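Local coordinates for conserved hypothetical protein TM0937 (Thermotoga maritima, PDB 2ESH) that is of unknown function but, as a member of the PadR-like family of winged-helix regulators, probably binds DNA as a transcription factor, at residues R10-A15 with R95-M100; F64-W69 with I79-P84. One frame throughout, in Å; residues are numbered along the deposited sequence.

Contact 1 of 2, residues R10-A15 with R95-M100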
loop_
_atom_site.group_PDB
_atom_site.type_symbol
_atom_site.label_atom_id
_atom_site.label_comp_id
_atom_site.label_asym_id
_atom_site.label_seq_id
_atom_site.Cartn_x
_atom_site.Cartn_y
_atom_site.Cartn_z
ATOM N N ARG A 10 -10.061 -1.556 1.638
ATOM C CA ARG A 10 -8.976 -2.525 1.904
ATOM C C ARG A 10 -8.022 -2.613 0.662
ATOM O O ARG A 10 -6.768 -2.584 0.805
ATOM C CB ARG A 10 -9.627 -3.907 2.191
ATOM C CG ARG A 10 -8.804 -4.814 3.049
ATOM C CD ARG A 10 -9.159 -6.314 2.925
ATOM N NE ARG A 10 -8.754 -6.719 1.594
ATOM C CZ ARG A 10 -7.576 -7.252 1.261
ATOM N NH1 ARG A 10 -6.657 -7.526 2.200
ATOM N NH2 ARG A 10 -7.338 -7.524 -0.035
ATOM N N GLY A 11 -8.665 -2.753 -0.517
ATOM C CA GLY A 11 -8.074 -2.558 -1.853
ATOM C C GLY A 11 -7.161 -1.324 -1.968
ATOM O O GLY A 11 -6.013 -1.448 -2.340
ATOM N N TRP A 12 -7.645 -0.175 -1.492
ATOM C CA TRP A 12 -6.954 1.067 -1.627
ATOM C C TRP A 12 -5.795 1.062 -0.650
ATOM O O TRP A 12 -4.689 1.454 -0.925
ATOM C CB TRP A 12 -7.942 2.208 -1.326
ATOM C CG TRP A 12 -7.277 3.540 -1.415
ATOM C CD1 TRP A 12 -7.076 4.241 -2.548
ATOM C CD2 TRP A 12 -6.729 4.333 -0.339
ATOM N NE1 TRP A 12 -6.403 5.422 -2.272
ATOM C CE2 TRP A 12 -6.183 5.517 -0.931
ATOM C CE3 TRP A 12 -6.666 4.180 1.049
ATOM C CZ2 TRP A 12 -5.614 6.559 -0.187
ATOM C CZ3 TRP A 12 -6.096 5.219 1.806
ATOM C CH2 TRP A 12 -5.561 6.386 1.188
ATOM N N TRP A 13 -6.083 0.566 0.524
ATOM C CA TRP A 13 -5.107 0.543 1.587
ATOM C C TRP A 13 -3.994 -0.475 1.279
ATOM O O TRP A 13 -2.821 -0.238 1.613
ATOM C CB TRP A 13 -5.832 0.198 2.884
ATOM C CG TRP A 13 -4.960 0.390 4.071
ATOM C CD1 TRP A 13 -4.190 -0.539 4.672
ATOM C CD2 TRP A 13 -4.716 1.607 4.738
ATOM N NE1 TRP A 13 -3.541 0.012 5.751
ATOM C CE2 TRP A 13 -3.827 1.341 5.792
ATOM C CE3 TRP A 13 -5.229 2.906 4.598
ATOM C CZ2 TRP A 13 -3.380 2.345 6.679
ATOM C CZ3 TRP A 13 -4.775 3.926 5.498
ATOM C CH2 TRP A 13 -3.868 3.636 6.503
ATOM N N LEU A 14 -4.341 -1.599 0.642
ATOM C CA LEU A 14 -3.301 -2.538 0.188
ATOM C C LEU A 14 -2.357 -1.948 -0.948
ATOM O O LEU A 14 -1.126 -1.894 -0.804
ATOM C CB LEU A 14 -3.956 -3.895 -0.243
ATOM C CG LEU A 14 -2.951 -5.058 -0.528
ATOM C CD1 LEU A 14 -2.081 -5.515 0.706
ATOM C CD2 LEU A 14 -3.689 -6.279 -1.198
ATOM N N ALA A 15 -2.943 -1.472 -2.043
ATOM C CA ALA A 15 -2.187 -0.857 -3.167
ATOM C C ALA A 15 -1.274 0.238 -2.657
ATOM O O ALA A 15 -0.133 0.317 -3.082
ATOM C CB ALA A 15 -3.123 -0.310 -4.208
ATOM N N ARG A 95 -2.221 12.998 -0.181
ATOM C CA ARG A 95 -3.146 14.056 0.095
ATOM C C ARG A 95 -4.422 13.469 0.718
ATOM O O ARG A 95 -5.058 14.097 1.599
ATOM C CB ARG A 95 -3.483 14.751 -1.236
ATOM C CG ARG A 95 -4.709 15.712 -1.121
ATOM C CD ARG A 95 -4.806 16.620 -2.298
ATOM N NE ARG A 95 -3.780 17.662 -2.237
ATOM C CZ ARG A 95 -3.602 18.621 -3.160
ATOM N NH1 ARG A 95 -4.364 18.681 -4.252
ATOM N NH2 ARG A 95 -2.636 19.492 -2.996
ATOM N N SER A 96 -4.851 12.310 0.226
ATOM C CA SER A 96 -6.032 11.641 0.792
ATOM C C SER A 96 -5.877 11.119 2.227
ATOM O O SER A 96 -6.840 11.042 2.973
ATOM C CB SER A 96 -6.385 10.449 -0.031
ATOM O OG SER A 96 -7.127 10.818 -1.136
ATOM N N LEU A 97 -4.668 10.696 2.589
ATOM C CA LEU A 97 -4.351 10.332 3.964
ATOM C C LEU A 97 -4.533 11.542 4.873
ATOM O O LEU A 97 -5.068 11.382 5.997
ATOM C CB LEU A 97 -2.931 9.741 4.095
ATOM C CG LEU A 97 -2.705 8.347 3.475
ATOM C CD1 LEU A 97 -1.218 7.995 3.537
ATOM C CD2 LEU A 97 -3.521 7.243 4.227
ATOM N N GLU A 98 -4.095 12.725 4.404
ATOM C CA GLU A 98 -4.329 14.003 5.116
ATOM C C GLU A 98 -5.817 14.353 5.249
ATOM O O GLU A 98 -6.251 14.858 6.285
ATOM C CB GLU A 98 -3.579 15.143 4.449
ATOM C CG GLU A 98 -2.068 15.004 4.534
ATOM C CD GLU A 98 -1.328 15.745 3.451
ATOM O OE1 GLU A 98 -1.950 16.418 2.564
ATOM O OE2 GLU A 98 -0.091 15.662 3.488
ATOM N N ASP A 99 -6.592 14.071 4.199
ATOM C CA ASP A 99 -8.065 14.157 4.230
ATOM C C ASP A 99 -8.609 13.235 5.340
ATOM O O ASP A 99 -9.398 13.634 6.173
ATOM C CB ASP A 99 -8.659 13.688 2.884
ATOM C CG ASP A 99 -8.488 14.693 1.783
ATOM O OD1 ASP A 99 -8.000 15.804 2.108
ATOM O OD2 ASP A 99 -8.818 14.387 0.596
ATOM N N MET A 100 -8.150 11.995 5.338
ATOM C CA MET A 100 -8.691 10.971 6.224
ATOM C C MET A 100 -8.355 11.361 7.610
ATOM O O MET A 100 -9.202 11.307 8.448
ATOM C CB MET A 100 -8.057 9.588 5.977
ATOM C CG MET A 100 -8.437 8.941 4.674
ATOM S SD MET A 100 -7.660 7.256 4.629
ATOM C CE MET A 100 -8.367 6.600 6.146
#

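Contact 2 of 2, residues F64-W69 with I79-P84. With CA (calcium ion), chain B.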
loop_
_atom_site.group_PDB
_atom_site.type_symbol
_atom_site.label_atom_id
_atom_site.label_comp_id
_atom_site.label_asym_id
_atom_site.label_seq_id
_atom_site.Cartn_x
_atom_site.Cartn_y
_atom_site.Cartn_z
ATOM N N PHE A 64 3.035 2.466 -12.615
ATOM C CA PHE A 64 3.470 3.075 -11.339
ATOM C C PHE A 64 4.700 2.373 -10.838
ATOM O O PHE A 64 5.350 2.797 -9.880
ATOM C CB PHE A 64 2.331 2.995 -10.303
ATOM C CG PHE A 64 1.085 3.735 -10.734
ATOM C CD1 PHE A 64 1.191 5.002 -11.370
ATOM C CD2 PHE A 64 -0.176 3.191 -10.513
ATOM C CE1 PHE A 64 0.067 5.682 -11.782
ATOM C CE2 PHE A 64 -1.356 3.890 -10.867
ATOM C CZ PHE A 64 -1.233 5.129 -11.520
ATOM N N LEU A 65 4.995 1.264 -11.484
ATOM C CA LEU A 65 6.121 0.421 -11.094
ATOM C C LEU A 65 6.745 -0.072 -12.385
ATOM O O LEU A 65 6.000 -0.365 -13.367
ATOM C CB LEU A 65 5.628 -0.858 -10.328
ATOM C CG LEU A 65 5.124 -0.780 -8.889
ATOM C CD1 LEU A 65 4.997 -2.087 -8.235
ATOM C CD2 LEU A 65 5.991 0.133 -8.006
ATOM N N SER A 66 8.077 -0.172 -12.384
ATOM C CA SER A 66 8.784 -0.918 -13.466
ATOM C C SER A 66 9.401 -2.209 -12.906
ATOM O O SER A 66 9.524 -2.377 -11.700
ATOM C CB SER A 66 9.878 -0.089 -14.107
ATOM O OG SER A 66 10.866 0.207 -13.126
ATOM N N THR A 67 9.911 -3.065 -13.783
ATOM C CA THR A 67 10.335 -4.408 -13.362
ATOM C C THR A 67 11.695 -4.784 -13.997
ATOM O O THR A 67 11.985 -4.412 -15.083
ATOM C CB THR A 67 9.141 -5.226 -13.744
ATOM O OG1 THR A 67 8.637 -6.005 -12.655
ATOM C CG2 THR A 67 9.195 -5.820 -15.023
ATOM N N GLU A 68 12.543 -5.504 -13.294
ATOM C CA GLU A 68 13.730 -6.047 -13.909
ATOM C C GLU A 68 14.055 -7.338 -13.159
ATOM O O GLU A 68 14.034 -7.341 -11.985
ATOM C CB GLU A 68 14.869 -5.032 -13.789
ATOM C CG GLU A 68 16.210 -5.518 -14.358
ATOM C CD GLU A 68 17.268 -4.440 -14.283
ATOM O OE1 GLU A 68 17.959 -4.365 -13.232
ATOM O OE2 GLU A 68 17.354 -3.609 -15.233
ATOM N N TRP A 69 14.341 -8.435 -13.867
ATOM C CA TRP A 69 14.762 -9.702 -13.220
ATOM C C TRP A 69 16.147 -9.661 -12.608
ATOM O O TRP A 69 17.033 -9.224 -13.272
ATOM C CB TRP A 69 14.698 -10.818 -14.232
ATOM C CG TRP A 69 13.295 -11.187 -14.548
ATOM C CD1 TRP A 69 12.485 -10.632 -15.558
ATOM C CD2 TRP A 69 12.474 -12.153 -13.871
ATOM N NE1 TRP A 69 11.258 -11.255 -15.581
ATOM C CE2 TRP A 69 11.210 -12.176 -14.539
ATOM C CE3 TRP A 69 12.668 -13.010 -12.780
ATOM C CZ2 TRP A 69 10.156 -13.012 -14.119
ATOM C CZ3 TRP A 69 11.602 -13.908 -12.418
ATOM C CH2 TRP A 69 10.375 -13.875 -13.086
ATOM N N ILE A 79 12.352 -7.951 -9.794
ATOM C CA ILE A 79 12.429 -6.731 -8.910
ATOM C C ILE A 79 11.526 -5.570 -9.374
ATOM O O ILE A 79 11.598 -5.073 -10.509
ATOM C CB ILE A 79 13.838 -6.265 -8.782
ATOM C CG1 ILE A 79 14.769 -7.434 -8.315
ATOM C CG2 ILE A 79 13.931 -5.113 -7.744
ATOM C CD1 ILE A 79 14.353 -8.135 -6.990
ATOM N N TYR A 80 10.631 -5.146 -8.504
ATOM C CA TYR A 80 9.713 -4.002 -8.753
ATOM C C TYR A 80 10.334 -2.736 -8.249
ATOM O O TYR A 80 10.966 -2.731 -7.204
ATOM C CB TYR A 80 8.358 -4.203 -8.064
ATOM C CG TYR A 80 7.639 -5.333 -8.638
ATOM C CD1 TYR A 80 6.651 -5.118 -9.641
ATOM C CD2 TYR A 80 7.964 -6.659 -8.261
ATOM C CE1 TYR A 80 6.006 -6.184 -10.270
ATOM C CE2 TYR A 80 7.332 -7.753 -8.900
ATOM C CZ TYR A 80 6.332 -7.488 -9.898
ATOM O OH TYR A 80 5.664 -8.522 -10.533
ATOM N N ARG A 81 10.127 -1.645 -8.990
ATOM C CA ARG A 81 10.755 -0.340 -8.684
ATOM C C ARG A 81 9.740 0.768 -9.011
ATOM O O ARG A 81 9.017 0.696 -10.034
ATOM C CB ARG A 81 12.075 -0.226 -9.507
ATOM C CG ARG A 81 12.765 1.122 -9.599
ATOM C CD ARG A 81 14.211 0.986 -10.220
ATOM N NE ARG A 81 14.935 -0.225 -9.746
ATOM C CZ ARG A 81 15.955 -0.244 -8.868
ATOM N NH1 ARG A 81 16.408 0.907 -8.301
ATOM N NH2 ARG A 81 16.522 -1.425 -8.538
ATOM N N ILE A 82 9.632 1.766 -8.155
ATOM C CA ILE A 82 8.653 2.877 -8.459
ATOM C C ILE A 82 9.113 3.737 -9.685
ATOM O O ILE A 82 10.305 4.017 -9.829
ATOM C CB ILE A 82 8.273 3.777 -7.191
ATOM C CG1 ILE A 82 6.928 4.512 -7.463
ATOM C CG2 ILE A 82 9.462 4.685 -6.791
ATOM C CD1 ILE A 82 6.239 5.071 -6.250
ATOM N N THR A 83 8.162 4.111 -10.559
ATOM C CA THR A 83 8.389 5.025 -11.606
ATOM C C THR A 83 7.954 6.476 -11.160
ATOM O O THR A 83 7.255 6.606 -10.187
ATOM C CB THR A 83 7.527 4.654 -12.783
ATOM O OG1 THR A 83 6.182 4.966 -12.424
ATOM C CG2 THR A 83 7.731 3.057 -13.239
ATOM N N PRO A 84 8.376 7.585 -11.923
ATOM C CA PRO A 84 7.953 8.975 -11.592
ATOM C C PRO A 84 6.413 9.127 -11.640
ATOM O O PRO A 84 5.821 9.930 -10.920
ATOM C CB PRO A 84 8.602 9.864 -12.718
ATOM C CG PRO A 84 9.744 8.986 -13.361
ATOM C CD PRO A 84 9.270 7.503 -13.122
HETATM CA CA CA B . 11.743 -3.784 -17.583
HETATM O O HOH W 1 11.204 2.822 -12.693
HETATM O O HOH W 2 10.929 -5.978 -16.811
#

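Contact 1 of 2, residues R10-A15 with R95-M100
The N-terminal helix 8-24 and the long C-terminal helix 84-116 of this PadR-like protein meet in surface packing, through side chains alone; in PadR-family relatives the C-terminal helix generally serves dimerisation. Their short segments run 13.2 Å apart at closest approach, with N-to-C directions 130° from each other, too far for backbones to touch, so the large W12 and W13 span the gap. Both hold CG anti to the backbone N; W12 points at the other helix, W13 reaches it only with the end of its ring, and in both the six-membered ring touches. L97 CD2 meets the W12 ring edge near its plane, 3.8 Å from CH2. L97 CD2 also lies 3.8 Å from W13 CZ3, the two side chains crossing at about a right angle, so one branch serves both tryptophans. M100 and W12 reach toward each other tip to tip, and M100 SD stands 3.8 Å from W12 CZ3 in an oblique Met-aromatic contact; the polarisable thioether suits this. S96, small enough to admit the indole, offers CB 4.0 Å from W12 CZ2. An alanine in place of W12 would lose the contacts to S96, L97 and M100 and probably loosen the helix pairing. W13 also packs on I46 and M49 of the loop before helix 52-61, while W12 O and W13 O accept hydrogen bonds from S16 OG and T17 OG1.

Contact 2 of 2, residues F64-W69 with I79-P84
Five backbone hydrogen bonds hold F64-W69 against I79-P84. S66 and R81 form a hydrogen-bonded antiparallel pair: S66 N donates to R81 O at 2.7 Å, in the carbonyl plane, and R81 N returns the bond to S66 O at 2.9 Å. E68 and I79 pair likewise, I79 N lying 2.8 Å from E68 O. Where the strand ends, T83 N gives a nearly straight bond (170°) to F64 O from above the carbonyl plane. T83 is also the N-cap of helix 84-116: its OG1, set between backbone N and carbonyl carbon, bonds to G63 O and G86 N, and its CG2 is turned over the opposite strand, 3.4 Å from S66 N. A water joins S66 OG to I82 O, and a calcium ion is bound by T67 O at 2.6 Å and by a second water. The strands form the beta hairpin that is probably the wing of a winged-helix domain, as in PadR-family relatives. Side chains alternate between its faces. L65, T67, Y80 and I82 share the face turned to helices 8-24 and 52-61; L65 CD1 touches Y80 CD1 at 3.7 Å, the two side chains crossing at about a right angle, while T67 runs alongside the tyrosine and sets OG1 over one face of its ring, 3.6 Å from CE1. Branched and aromatic residues suit this face, because L65 and Y80 pack on L56 of helix 52-61, and L65 and I82 on L19 of helix 8-24. The other face carries S66, E68, I79 and R81, its polar members suited to the more exposed surface.

From the N terminus, the chain enters helix 8-24, which carries the first half of contact 1, then passes through helices 29-37 and 52-61 to strand 65-70. Contact 2 closes the short loop of the hairpin, bringing strand 77-82 back beside that strand. Helix 84-116 follows directly, and at 95-100 it returns to residues 10-15, closing the much longer loop of contact 1. Contact 2 is therefore nested inside contact 1 and does not cross it. Their centres lie 21 Å apart and they do not touch. One pairs the two strands of the hairpin; the other ties the first helix to the last.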